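Local coordinates for cellulose 1,4-beta-cellobiosidase (Thermobifida fusca, PDB 4JJJ), which probably hydrolyses cellulose to cellobiose as the family 48 glycoside hydrolase domain of a longer secreted protein that also carries a cellulose-binding module, at residues A[117-122]-A[208-213]; A[295-300]-A[350-355]; A[462-467]-A[493-498]. The protein carries 1 engineered substitution. All coordinates share one frame; numbering follows the deposited sequence. Where two conformers were deposited one is given.

Contact 1: A[117-122]-A[208-213]; sequences SPLMNN and TDDQNY. With BGC (beta-D-glucopyranose), chain D; BGC (beta-D-glucopyranose), chain B; BGC (beta-D-glucopyranose), chain C.
Leu119 reaches across to Thr208 and Asp210 at the end of a two-stranded parallel sheet, the pairing of strand 117-118 with strand 208-209, and the three residues, Thr208 still within its strand, line the pocket that holds a glucan chain. The leucine side chain is the one to follow. From CB, CG stands anti to the carbonyl carbon (chi1 -74°), and the two methyls part beyond it. CD1 settles 3.5 Å from Thr208 CG2 and equally near the backbone O of Asp209. CD2 turns to the sugar side, 3.8 Å from Asp210 OD2 and as close to O4 of the chain D glucose. The threonine methyl that meets CD1 also touches O6 of that same glucose, so both methyls, Leu119 CD1 and Thr208 CG2, lie against the O6 hydroxyl.

The sheet itself is short. Asp209 N donates to Ser117 O over 2.8 Å and nearly straight at 167°. Pro118 CA makes a CA-H...O contact with Asp209 O. A water donates to that same Asp209 O and bridges weakly to Leu119 N, standing between the two strands' ends. Ser117 points its hydroxyl out of the pair, to Pro107 O and Gln109.

On the far side Tyr213 OH fastens the turn, donating to Thr208 O in the carbonyl plane and accepting from Asp210 N. The Asp210 carboxylate faces the glucan: OD2 takes hydroxyl protons from two glucoses, O6 of the chain D unit at 2.6 Å and O2 of the chain B unit at 2.7 Å.

Contact 2: A[295-300]-A[350-355]; sequences YLLSWY and QDWATS. With BGC (beta-D-glucopyranose), chain E; BGC (beta-D-glucopyranose), chain F; BGC (beta-D-glucopyranose), chain G.
Tyr295 O receives the hydroxyl proton of Ser355, OG to O 2.7 Å, with the donor standing above the carbonyl plane. Ser355 OG lies anti to its own backbone N (chi1 -172°), which carries it from helix 348-365 to the loop; Gln359, one turn further on, also hydrogen-bonds this hydroxyl. The serine CA adds a CA-H...O contact to the same carbonyl.

Next to that bond the Tyr295 ring lies against the helix. Thr354 sets CG2 almost exactly over the ring centre, 3.5 Å from the centroid and 5° off the normal, a textbook CH-pi contact in which every ring carbon is met at a similar distance. Asp351 OD1 comes to the ring edge in plane, 3.9 Å from Tyr295 CE1. A water joins the ends of these two side chains, 2.8 Å from Tyr295 OH and donating to Asp351 OD1. The other carboxylate oxygen, OD2, is engaged in salt bridges with Arg264 and Lys290, which probably offset its charge.

Two residues along the loop, Leu297 CD2 packs 4.1 Å from Trp352 CH2, the two side chains crossing at about a right angle. Trp352 sends its NE1 to Gly260 O and packs on helix 329-337.

Beyond this anchored end the loop runs to the sugars. Trp299 NE1 gives a straight bond, 171°, to O3 of the chain E glucose, and its ring stacks on Tyr326. The Tyr300 ring presents one face to O4 of the chain F glucose, while its OH accepts from O2 of the chain G unit. Aromatic side chains lining a run of glucose units are characteristic of the substrate tunnel of family 48 cellulases, built on an (alpha/alpha)6 barrel.

Contact 3: A[462-467]-A[493-498]; sequences NFQVPS and VSYSQD. With BGC (beta-D-glucopyranose), chain H; GLC (alpha-D-glucopyranose), chain I.
Val465 and Ser496 exchange both backbone hydrogen bonds, Val465 N to Ser496 O at 2.9 Å and Ser496 N to Val465 O at 2.8 Å. Ser467 N to Ser494 O continues this antiparallel hairpin pairing, with Pro466 and Tyr495 as the non-hydrogen-bonded pair between. Next to them Phe463 O accepts from Gln497 NE2 at 3.1 Å, in the carbonyl plane and on a lone pair. Gln497 NE2 also reaches Gln461 O, so its amide is fixed by two carbonyls. In one of its two conformers, Gln464 adds its own NE2 to Phe463 O, tilted from that plane.

The Gln497 chain lies over the Phe463 ring, its CG 4.2 Å from the centroid in a CH-pi contact offset toward the rim. Ser496 OG accepts from Asp498 N in an ST turn, and a water connects this hydroxyl with Pro466 O.

Asp498 closes the segment as N-cap of helix 499-516, its OD1 taking Val501 N. The sugar beside it is modelled as overlapping beta and alpha anomers, and OD2 lies near O6 of either, 2.7 Å from that of the beta form in chain H. Val465 packs against Val501, Thr502 and Leu505 of that helix and Leu528 of helix 519-533; Phe463 rests on Thr502 and Ala531, seating the hairpin end on both helices.

How the contacts relate
Contact 2 is the buried one, nearest of the three to the centre of the chain, whereas contacts 1 and 3 are only partly buried and lie on opposite sides of that centre, their own centres about 46 Å apart. They share no segment and none touches another; all fall within the family 48 domain. Each brings residues to bound sugar, but differently: contact 1 offers a carboxylate and two methyls, contact 2 aromatic rings at the far end of its loop, contact 3 a single helix-capping aspartate. Contacts 1 and 3 are backbone pairings, parallel and minimal in one, antiparallel and longer in the other, while contact 2 fixes a loop to a helix mostly through side chains, with one hydroxyl-to-carbonyl bond.

Contact 1: A[117-122]-A[208-213]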
loop_
_atom_site.group_PDB
_atom_site.type_symbol
_atom_site.label_atom_id
_atom_site.label_comp_id
_atom_site.label_asym_id
_atom_site.label_seq_id
_atom_site.Cartn_x
_atom_site.Cartn_y
_atom_site.Cartn_z
ATOM N N SER A 117 1.479 2.567 -24.379
ATOM C CA SER A 117 1.720 1.167 -24.713
ATOM C C SER A 117 0.487 0.591 -25.392
ATOM O O SER A 117 -0.642 0.880 -25.053
ATOM C CB SER A 117 1.986 0.406 -23.420
ATOM O OG SER A 117 2.507 -0.860 -23.748
ATOM N N PRO A 118 0.704 -0.205 -26.483
ATOM C CA PRO A 118 -0.436 -0.682 -27.275
ATOM C C PRO A 118 -1.178 -1.909 -26.745
ATOM O O PRO A 118 -0.618 -2.791 -26.063
ATOM C CB PRO A 118 0.256 -1.077 -28.616
ATOM C CG PRO A 118 1.624 -1.552 -28.176
ATOM C CD PRO A 118 1.985 -0.712 -26.942
ATOM N N LEU A 119 -2.425 -1.968 -27.089
ATOM C CA LEU A 119 -3.192 -3.186 -26.965
ATOM C C LEU A 119 -2.681 -4.278 -27.877
ATOM O O LEU A 119 -2.349 -3.995 -29.042
ATOM C CB LEU A 119 -4.640 -2.940 -27.308
ATOM C CG LEU A 119 -5.548 -2.195 -26.347
ATOM C CD1 LEU A 119 -5.190 -0.755 -26.060
ATOM C CD2 LEU A 119 -6.926 -2.227 -26.997
ATOM N N MET A 120 -2.634 -5.506 -27.359
ATOM C CA MET A 120 -2.216 -6.699 -28.131
ATOM C C MET A 120 -3.281 -7.787 -28.030
ATOM O O MET A 120 -3.442 -8.482 -27.042
ATOM C CB MET A 120 -0.848 -7.201 -27.699
ATOM C CG MET A 120 0.258 -6.192 -27.918
ATOM S SD MET A 120 1.878 -6.766 -27.458
ATOM C CE MET A 120 2.864 -5.359 -27.980
ATOM N N ASN A 121 -4.096 -7.898 -29.045
ATOM C CA ASN A 121 -5.135 -8.929 -29.024
ATOM C C ASN A 121 -4.680 -10.376 -29.207
ATOM O O ASN A 121 -5.505 -11.306 -28.910
ATOM C CB ASN A 121 -6.169 -8.671 -30.144
ATOM C CG ASN A 121 -6.937 -7.410 -29.910
ATOM O OD1 ASN A 121 -7.332 -7.120 -28.784
ATOM N ND2 ASN A 121 -7.105 -6.617 -30.949
ATOM N N ASN A 122 -3.460 -10.590 -29.641
ATOM C CA ASN A 122 -2.915 -11.977 -29.845
ATOM C C ASN A 122 -2.413 -12.605 -28.557
ATOM O O ASN A 122 -2.012 -13.753 -28.565
ATOM C CB ASN A 122 -1.808 -12.016 -30.915
ATOM C CG ASN A 122 -0.556 -11.233 -30.540
ATOM O OD1 ASN A 122 -0.523 -10.436 -29.611
ATOM N ND2 ASN A 122 0.500 -11.468 -31.285
ATOM N N THR A 208 -2.067 4.586 -22.781
ATOM C CA THR A 208 -2.536 3.458 -23.615
ATOM C C THR A 208 -2.622 3.949 -25.056
ATOM O O THR A 208 -3.109 5.047 -25.276
ATOM C CB THR A 208 -3.859 3.049 -23.097
ATOM O OG1 THR A 208 -3.729 2.624 -21.719
ATOM C CG2 THR A 208 -4.437 1.868 -23.836
ATOM N N ASP A 209 -2.120 3.132 -25.966
ATOM C CA ASP A 209 -2.116 3.423 -27.421
ATOM C C ASP A 209 -3.256 2.626 -28.003
ATOM O O ASP A 209 -3.222 1.400 -28.074
ATOM C CB ASP A 209 -0.780 3.028 -27.992
ATOM C CG ASP A 209 -0.603 3.421 -29.453
ATOM O OD1 ASP A 209 -1.501 4.093 -29.962
ATOM O OD2 ASP A 209 0.475 3.039 -29.988
ATOM N N ASP A 210 -4.343 3.323 -28.356
ATOM C CA ASP A 210 -5.525 2.706 -28.869
ATOM C C ASP A 210 -5.947 3.564 -30.039
ATOM O O ASP A 210 -5.624 4.743 -30.111
ATOM C CB ASP A 210 -6.591 2.647 -27.796
ATOM C CG ASP A 210 -7.677 1.642 -28.088
ATOM O OD1 ASP A 210 -7.855 1.215 -29.268
ATOM O OD2 ASP A 210 -8.377 1.297 -27.104
ATOM N N GLN A 211 -6.667 2.943 -30.960
ATOM C CA GLN A 211 -7.078 3.646 -32.163
ATOM C C GLN A 211 -8.218 4.613 -31.878
ATOM O O GLN A 211 -8.408 5.562 -32.599
ATOM C CB GLN A 211 -7.430 2.678 -33.310
ATOM C CG GLN A 211 -6.789 3.174 -34.616
ATOM C CD GLN A 211 -7.473 2.638 -35.872
ATOM O OE1 GLN A 211 -8.647 2.931 -36.130
ATOM N NE2 GLN A 211 -6.735 1.854 -36.669
ATOM N N ASN A 212 -8.985 4.316 -30.832
ATOM C CA ASN A 212 -10.142 5.105 -30.438
ATOM C C ASN A 212 -9.937 5.438 -28.947
ATOM O O ASN A 212 -9.306 4.576 -28.258
ATOM C CB ASN A 212 -11.423 4.258 -30.578
ATOM C CG ASN A 212 -11.762 3.901 -32.023
ATOM O OD1 ASN A 212 -11.989 4.773 -32.867
ATOM N ND2 ASN A 212 -11.811 2.604 -32.303
ATOM N N TYR A 213 -10.354 6.631 -28.466
ATOM C CA TYR A 213 -10.368 6.897 -26.993
ATOM C C TYR A 213 -11.757 7.244 -26.522
ATOM O O TYR A 213 -12.507 8.053 -27.102
ATOM C CB TYR A 213 -9.362 8.005 -26.551
ATOM C CG TYR A 213 -7.965 7.571 -26.797
ATOM C CD1 TYR A 213 -7.298 6.736 -25.883
ATOM C CD2 TYR A 213 -7.292 7.901 -27.914
ATOM C CE1 TYR A 213 -6.008 6.281 -26.114
ATOM C CE2 TYR A 213 -5.999 7.440 -28.195
ATOM C CZ TYR A 213 -5.326 6.642 -27.249
ATOM O OH TYR A 213 -4.060 6.213 -27.462
HETATM C C2 BGC D . -9.657 -2.679 -21.892
HETATM C C3 BGC D . -10.144 -2.724 -23.357
HETATM C C4 BGC D . -10.322 -1.295 -23.889
HETATM C C5 BGC D . -9.056 -0.439 -23.619
HETATM C C6 BGC D . -9.025 1.016 -24.095
HETATM C C1 BGC D . -8.449 -1.786 -21.770
HETATM O O2 BGC D . -9.398 -3.993 -21.531
HETATM O O3 BGC D . -11.429 -3.407 -23.429
HETATM O O4 BGC D . -10.294 -1.381 -25.380
HETATM O O5 BGC D . -8.846 -0.448 -22.161
HETATM O O6 BGC D . -7.772 1.464 -24.618
HETATM C C2 BGC B . -11.346 -0.824 -27.349
HETATM C C3 BGC B . -12.615 -0.911 -28.197
HETATM C C4 BGC B . -13.337 -2.238 -27.908
HETATM C C5 BGC B . -13.576 -2.417 -26.396
HETATM C C6 BGC B . -14.437 -3.635 -26.114
HETATM C C1 BGC B . -11.608 -1.250 -25.868
HETATM O O2 BGC B . -10.897 0.526 -27.459
HETATM O O3 BGC B . -12.200 -0.807 -29.611
HETATM O O4 BGC B . -14.548 -2.278 -28.692
HETATM O O5 BGC B . -12.208 -2.604 -25.837
HETATM O O6 BGC B . -13.480 -4.644 -26.321
HETATM C C2 BGC C . -5.522 0.578 -18.994
HETATM C C3 BGC C . -6.861 0.188 -19.608
HETATM C C4 BGC C . -6.846 -1.312 -20.004
HETATM C C5 BGC C . -6.433 -2.143 -18.786
HETATM C C6 BGC C . -6.233 -3.652 -19.151
HETATM C C1 BGC C . -5.252 -0.321 -17.790
HETATM O O2 BGC C . -5.647 1.921 -18.571
HETATM O O3 BGC C . -7.054 1.014 -20.779
HETATM O O4 BGC C . -8.157 -1.756 -20.354
HETATM O O5 BGC C . -5.172 -1.658 -18.308
HETATM O O6 BGC C . -5.143 -3.853 -20.051
HETATM O O HOH W 1 -3.278 -0.551 -29.924
#

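Contact 2: A[295-300]-A[350-355]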
loop_
_atom_site.group_PDB
_atom_site.type_symbol
_atom_site.label_atom_id
_atom_site.label_comp_id
_atom_site.label_asym_id
_atom_site.label_seq_id
_atom_site.Cartn_x
_atom_site.Cartn_y
_atom_site.Cartn_z
ATOM N N TYR A 295 -2.357 -16.749 -5.123
ATOM C CA TYR A 295 -2.739 -16.831 -3.706
ATOM C C TYR A 295 -1.895 -15.993 -2.803
ATOM O O TYR A 295 -1.929 -16.202 -1.564
ATOM C CB TYR A 295 -2.781 -18.289 -3.240
ATOM C CG TYR A 295 -3.893 -19.085 -3.882
ATOM C CD1 TYR A 295 -5.223 -18.864 -3.578
ATOM C CD2 TYR A 295 -3.550 -20.082 -4.785
ATOM C CE1 TYR A 295 -6.210 -19.669 -4.155
ATOM C CE2 TYR A 295 -4.496 -20.845 -5.392
ATOM C CZ TYR A 295 -5.800 -20.698 -5.027
ATOM O OH TYR A 295 -6.862 -21.461 -5.593
ATOM N N LEU A 296 -1.250 -14.964 -3.327
ATOM C CA LEU A 296 -0.555 -13.974 -2.525
ATOM C C LEU A 296 -1.232 -12.633 -2.614
ATOM O O LEU A 296 -2.073 -12.421 -3.532
ATOM C CB LEU A 296 0.896 -13.848 -3.011
ATOM C CG LEU A 296 1.724 -15.093 -2.866
ATOM C CD1 LEU A 296 3.103 -14.869 -3.477
ATOM C CD2 LEU A 296 1.879 -15.594 -1.447
ATOM N N LEU A 297 -0.955 -11.714 -1.681
ATOM C CA LEU A 297 -1.450 -10.316 -1.772
ATOM C C LEU A 297 -0.521 -9.553 -2.717
ATOM O O LEU A 297 0.562 -9.111 -2.282
ATOM C CB LEU A 297 -1.578 -9.632 -0.435
ATOM C CG LEU A 297 -2.731 -10.179 0.391
ATOM C CD1 LEU A 297 -2.603 -9.751 1.807
ATOM C CD2 LEU A 297 -4.035 -9.436 -0.118
ATOM N N SER A 298 -0.891 -9.501 -4.004
ATOM C CA SER A 298 -0.117 -8.786 -4.946
ATOM C C SER A 298 -0.208 -7.244 -4.815
ATOM O O SER A 298 -0.881 -6.745 -3.939
ATOM C CB SER A 298 -0.419 -9.220 -6.334
ATOM O OG SER A 298 -1.681 -8.673 -6.727
ATOM N N TRP A 299 0.574 -6.575 -5.657
ATOM C CA TRP A 299 0.711 -5.135 -5.524
ATOM C C TRP A 299 -0.547 -4.408 -5.793
ATOM O O TRP A 299 -0.776 -3.329 -5.279
ATOM C CB TRP A 299 1.767 -4.652 -6.500
ATOM C CG TRP A 299 2.324 -3.266 -6.270
ATOM C CD1 TRP A 299 1.985 -2.119 -6.887
ATOM C CD2 TRP A 299 3.413 -2.948 -5.417
ATOM N NE1 TRP A 299 2.802 -1.092 -6.498
ATOM C CE2 TRP A 299 3.708 -1.588 -5.596
ATOM C CE3 TRP A 299 4.210 -3.711 -4.588
ATOM C CZ2 TRP A 299 4.763 -0.977 -4.893
ATOM C CZ3 TRP A 299 5.200 -3.099 -3.850
ATOM C CH2 TRP A 299 5.472 -1.744 -3.991
ATOM N N TYR A 300 -1.455 -4.952 -6.586
ATOM C CA TYR A 300 -2.722 -4.257 -6.896
ATOM C C TYR A 300 -3.726 -5.205 -7.580
ATOM O O TYR A 300 -3.428 -6.267 -8.046
ATOM C CB TYR A 300 -2.562 -2.953 -7.779
ATOM C CG TYR A 300 -1.993 -3.256 -9.173
ATOM C CD1 TYR A 300 -2.823 -3.457 -10.284
ATOM C CD2 TYR A 300 -0.576 -3.358 -9.361
ATOM C CE1 TYR A 300 -2.297 -3.749 -11.545
ATOM C CE2 TYR A 300 -0.060 -3.621 -10.650
ATOM C CZ TYR A 300 -0.932 -3.728 -11.699
ATOM O OH TYR A 300 -0.427 -4.010 -12.983
ATOM N N GLN A 350 -12.175 -20.890 1.287
ATOM C CA GLN A 350 -11.159 -21.797 0.756
ATOM C C GLN A 350 -9.985 -21.022 0.160
ATOM O O GLN A 350 -8.805 -21.401 0.361
ATOM C CB GLN A 350 -11.797 -22.674 -0.346
ATOM C CG GLN A 350 -10.859 -23.741 -0.899
ATOM C CD GLN A 350 -10.540 -24.869 0.090
ATOM O OE1 GLN A 350 -11.421 -25.412 0.783
ATOM N NE2 GLN A 350 -9.250 -25.313 0.067
ATOM N N ASP A 351 -10.304 -19.998 -0.568
ATOM C CA ASP A 351 -9.248 -19.205 -1.244
ATOM C C ASP A 351 -8.348 -18.595 -0.175
ATOM O O ASP A 351 -7.104 -18.578 -0.320
ATOM C CB ASP A 351 -9.842 -18.194 -2.223
ATOM C CG ASP A 351 -10.347 -18.790 -3.469
ATOM O OD1 ASP A 351 -10.106 -19.976 -3.786
ATOM O OD2 ASP A 351 -11.061 -18.066 -4.174
ATOM N N TRP A 352 -8.950 -18.022 0.874
ATOM C CA TRP A 352 -8.170 -17.392 1.977
ATOM C C TRP A 352 -7.427 -18.439 2.776
ATOM O O TRP A 352 -6.333 -18.170 3.246
ATOM C CB TRP A 352 -9.051 -16.513 2.818
ATOM C CG TRP A 352 -9.182 -15.146 2.178
ATOM C CD1 TRP A 352 -10.260 -14.646 1.472
ATOM C CD2 TRP A 352 -8.187 -14.183 2.094
ATOM N NE1 TRP A 352 -9.982 -13.376 1.026
ATOM C CE2 TRP A 352 -8.711 -13.071 1.438
ATOM C CE3 TRP A 352 -6.870 -14.112 2.593
ATOM C CZ2 TRP A 352 -7.972 -11.930 1.247
ATOM C CZ3 TRP A 352 -6.165 -12.951 2.448
ATOM C CH2 TRP A 352 -6.703 -11.862 1.764
ATOM N N ALA A 353 -7.984 -19.684 2.915
ATOM C CA ALA A 353 -7.216 -20.730 3.618
ATOM C C ALA A 353 -5.973 -21.136 2.787
ATOM O O ALA A 353 -4.836 -21.272 3.323
ATOM C CB ALA A 353 -8.075 -21.909 3.897
ATOM N N THR A 354 -6.146 -21.176 1.478
ATOM C CA THR A 354 -4.989 -21.454 0.589
ATOM C C THR A 354 -3.974 -20.313 0.680
ATOM O O THR A 354 -2.801 -20.571 0.826
ATOM C CB THR A 354 -5.471 -21.650 -0.828
ATOM O OG1 THR A 354 -6.415 -22.717 -0.857
ATOM C CG2 THR A 354 -4.352 -21.947 -1.729
ATOM N N SER A 355 -4.474 -19.118 0.645
ATOM C CA SER A 355 -3.587 -17.912 0.772
ATOM C C SER A 355 -2.833 -17.833 2.114
ATOM O O SER A 355 -1.667 -17.460 2.140
ATOM C CB SER A 355 -4.370 -16.602 0.541
ATOM O OG SER A 355 -3.513 -15.466 0.469
HETATM C C2 BGC E . 1.877 1.988 -4.865
HETATM C C3 BGC E . 1.524 2.331 -6.312
HETATM C C4 BGC E . 0.239 1.659 -6.670
HETATM C C5 BGC E . -0.905 1.969 -5.742
HETATM C C6 BGC E . -2.209 1.258 -6.080
HETATM C C1 BGC E . 0.658 2.229 -4.021
HETATM O O1 BGC E . 0.930 1.826 -2.669
HETATM O O2 BGC E . 3.015 2.720 -4.360
HETATM O O3 BGC E . 2.597 1.800 -7.132
HETATM O O4 BGC E . -0.113 2.330 -7.931
HETATM O O5 BGC E . -0.506 1.542 -4.428
HETATM O O6 BGC E . -1.956 -0.176 -6.125
HETATM C C2 BGC F . -1.582 2.332 -9.897
HETATM C C3 BGC F . -2.034 1.467 -11.017
HETATM C C4 BGC F . -0.871 0.794 -11.767
HETATM C C5 BGC F . 0.012 0.139 -10.674
HETATM C C6 BGC F . 1.164 -0.585 -11.357
HETATM C C1 BGC F . -0.675 1.533 -8.977
HETATM O O2 BGC F . -2.679 2.869 -9.204
HETATM O O3 BGC F . -2.816 2.266 -11.829
HETATM O O4 BGC F . -1.347 -0.301 -12.596
HETATM O O5 BGC F . 0.460 1.055 -9.678
HETATM O O6 BGC F . 2.115 0.421 -11.763
HETATM C C2 BGC G . -1.756 -1.286 -14.689
HETATM C C3 BGC G . -2.349 -1.066 -16.066
HETATM C C4 BGC G . -3.713 -0.403 -16.011
HETATM C C5 BGC G . -3.704 0.813 -15.122
HETATM C C6 BGC G . -5.023 1.433 -14.846
HETATM C C1 BGC G . -1.797 0.051 -13.909
HETATM O O2 BGC G . -0.438 -1.818 -14.723
HETATM O O3 BGC G . -2.445 -2.338 -16.764
HETATM O O4 BGC G . -3.990 0.011 -17.392
HETATM O O5 BGC G . -3.142 0.489 -13.813
HETATM O O6 BGC G . -4.903 2.628 -14.098
HETATM O O HOH W 2 -8.712 -22.211 -3.572
#

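Contact 3: A[462-467]-A[493-498]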
loop_
_atom_site.group_PDB
_atom_site.type_symbol
_atom_site.label_atom_id
_atom_site.label_comp_id
_atom_site.label_asym_id
_atom_site.label_seq_id
_atom_site.Cartn_x
_atom_site.Cartn_y
_atom_site.Cartn_z
ATOM N N ASN A 462 18.794 9.848 21.037
ATOM C CA ASN A 462 19.466 9.632 19.751
ATOM C C ASN A 462 19.293 8.166 19.336
ATOM O O ASN A 462 20.198 7.507 18.836
ATOM C CB ASN A 462 20.960 9.939 19.936
ATOM C CG ASN A 462 21.189 11.395 20.321
ATOM O OD1 ASN A 462 20.535 12.257 19.827
ATOM N ND2 ASN A 462 22.128 11.621 21.180
ATOM N N PHE A 463 18.079 7.610 19.565
ATOM C CA PHE A 463 17.864 6.234 19.140
ATOM C C PHE A 463 17.984 6.132 17.621
ATOM O O PHE A 463 17.836 7.137 16.923
ATOM C CB PHE A 463 16.415 5.815 19.541
ATOM C CG PHE A 463 15.313 6.293 18.624
ATOM C CD1 PHE A 463 14.849 5.519 17.594
ATOM C CD2 PHE A 463 14.784 7.595 18.784
ATOM C CE1 PHE A 463 13.864 5.975 16.835
ATOM C CE2 PHE A 463 13.740 8.038 17.966
ATOM C CZ PHE A 463 13.320 7.218 16.982
ATOM N N GLN A 464 18.143 4.908 17.138
ATOM C CA GLN A 464 18.223 4.699 15.686
ATOM C C GLN A 464 17.623 3.337 15.343
ATOM O O GLN A 464 17.876 2.350 16.037
ATOM C CB GLN A 464 19.713 4.674 15.226
ATOM C CG GLN A 464 20.521 5.962 15.483
ATOM C CD GLN A 464 20.333 6.855 14.314
ATOM O OE1 GLN A 464 21.015 6.699 13.286
ATOM N NE2 GLN A 464 19.285 7.592 14.321
ATOM N N VAL A 465 16.877 3.284 14.241
ATOM C CA VAL A 465 16.366 2.044 13.706
ATOM C C VAL A 465 16.816 1.918 12.255
ATOM O O VAL A 465 17.168 2.952 11.606
ATOM C CB VAL A 465 14.799 2.010 13.771
ATOM C CG1 VAL A 465 14.366 2.125 15.256
ATOM C CG2 VAL A 465 14.175 3.134 12.966
ATOM N N PRO A 466 16.807 0.704 11.711
ATOM C CA PRO A 466 17.155 0.553 10.278
ATOM C C PRO A 466 16.276 1.335 9.338
ATOM O O PRO A 466 15.100 1.483 9.556
ATOM C CB PRO A 466 17.107 -0.957 10.052
ATOM C CG PRO A 466 17.252 -1.519 11.458
ATOM C CD PRO A 466 16.558 -0.570 12.354
ATOM N N SER A 467 16.847 1.813 8.236
ATOM C CA SER A 467 16.165 2.552 7.232
ATOM C C SER A 467 16.338 1.934 5.846
ATOM O O SER A 467 15.395 1.351 5.287
ATOM C CB SER A 467 16.601 4.038 7.249
ATOM O OG SER A 467 16.003 4.684 6.117
ATOM N N VAL A 493 22.279 -0.387 5.356
ATOM C CA VAL A 493 23.197 0.671 4.926
ATOM C C VAL A 493 22.845 2.077 5.405
ATOM O O VAL A 493 23.579 3.044 5.105
ATOM C CB VAL A 493 23.393 0.643 3.393
ATOM C CG1 VAL A 493 24.021 -0.722 3.005
ATOM C CG2 VAL A 493 22.144 0.870 2.645
ATOM N N SER A 494 21.661 2.273 6.008
ATOM C CA SER A 494 21.344 3.570 6.653
ATOM C C SER A 494 20.369 3.316 7.764
ATOM O O SER A 494 19.691 2.255 7.778
ATOM C CB SER A 494 20.814 4.560 5.714
ATOM O OG SER A 494 19.503 4.388 5.362
ATOM N N TYR A 495 20.346 4.263 8.670
ATOM C CA TYR A 495 19.516 4.286 9.883
ATOM C C TYR A 495 18.753 5.583 9.944
ATOM O O TYR A 495 19.077 6.525 9.265
ATOM C CB TYR A 495 20.375 4.071 11.164
ATOM C CG TYR A 495 21.118 2.769 11.129
ATOM C CD1 TYR A 495 20.632 1.628 11.769
ATOM C CD2 TYR A 495 22.353 2.644 10.420
ATOM C CE1 TYR A 495 21.324 0.425 11.724
ATOM C CE2 TYR A 495 23.033 1.417 10.369
ATOM C CZ TYR A 495 22.483 0.321 11.056
ATOM O OH TYR A 495 23.119 -0.906 11.049
ATOM N N SER A 496 17.670 5.613 10.725
ATOM C CA SER A 496 16.827 6.809 10.881
ATOM C C SER A 496 16.229 6.845 12.287
ATOM O O SER A 496 16.412 5.946 13.083
ATOM C CB SER A 496 15.713 6.769 9.858
ATOM O OG SER A 496 14.695 6.009 10.361
ATOM N N GLN A 497 15.451 7.901 12.497
ATOM C CA GLN A 497 14.537 8.013 13.618
ATOM C C GLN A 497 13.022 8.000 13.172
ATOM O O GLN A 497 12.162 8.635 13.766
ATOM C CB GLN A 497 14.843 9.304 14.398
ATOM C CG GLN A 497 16.217 9.253 15.066
ATOM C CD GLN A 497 16.353 10.343 16.083
ATOM O OE1 GLN A 497 16.028 11.496 15.804
ATOM N NE2 GLN A 497 16.868 10.016 17.251
ATOM N N ASP A 498 12.766 7.306 12.085
ATOM C CA ASP A 498 11.417 7.283 11.513
ATOM C C ASP A 498 10.474 6.728 12.579
ATOM O O ASP A 498 10.590 5.602 12.943
ATOM C CB ASP A 498 11.444 6.463 10.246
ATOM C CG ASP A 498 10.167 6.387 9.564
ATOM O OD1 ASP A 498 9.119 6.199 10.216
ATOM O OD2 ASP A 498 10.145 6.389 8.285
HETATM C C2 BGC H . 10.917 5.891 3.025
HETATM C C3 BGC H . 9.525 6.022 2.417
HETATM C C4 BGC H . 8.469 6.247 3.519
HETATM C C5 BGC H . 8.837 7.303 4.579
HETATM C C6 BGC H . 7.941 7.258 5.819
HETATM C C1 BGC H . 11.188 7.004 4.008
HETATM O O1 BGC H . 12.510 6.739 4.584
HETATM O O2 BGC H . 11.823 5.923 1.872
HETATM O O3 BGC H . 9.192 4.860 1.650
HETATM O O4 BGC H . 7.205 6.632 2.975
HETATM O O5 BGC H . 10.172 7.089 5.037
HETATM O O6 BGC H . 8.074 6.065 6.548
HETATM C C1 GLC I . 11.088 7.439 4.124
HETATM C C2 GLC I . 10.936 6.406 3.082
HETATM C C3 GLC I . 9.519 6.473 2.454
HETATM C C4 GLC I . 8.441 6.356 3.538
HETATM C C5 GLC I . 8.772 7.411 4.597
HETATM C C6 GLC I . 7.896 7.405 5.815
HETATM O O1 GLC I . 10.931 8.600 3.408
HETATM O O2 GLC I . 11.864 6.726 1.956
HETATM O O3 GLC I . 9.362 5.509 1.426
HETATM O O4 GLC I . 7.153 6.688 2.978
HETATM O O5 GLC I . 10.094 7.210 5.100
HETATM O O6 GLC I . 8.072 6.202 6.477
HETATM O O HOH W 3 21.569 8.005 11.020
HETATM O O HOH W 4 13.561 3.845 9.261
HETATM O O HOH W 5 18.191 6.445 4.784
#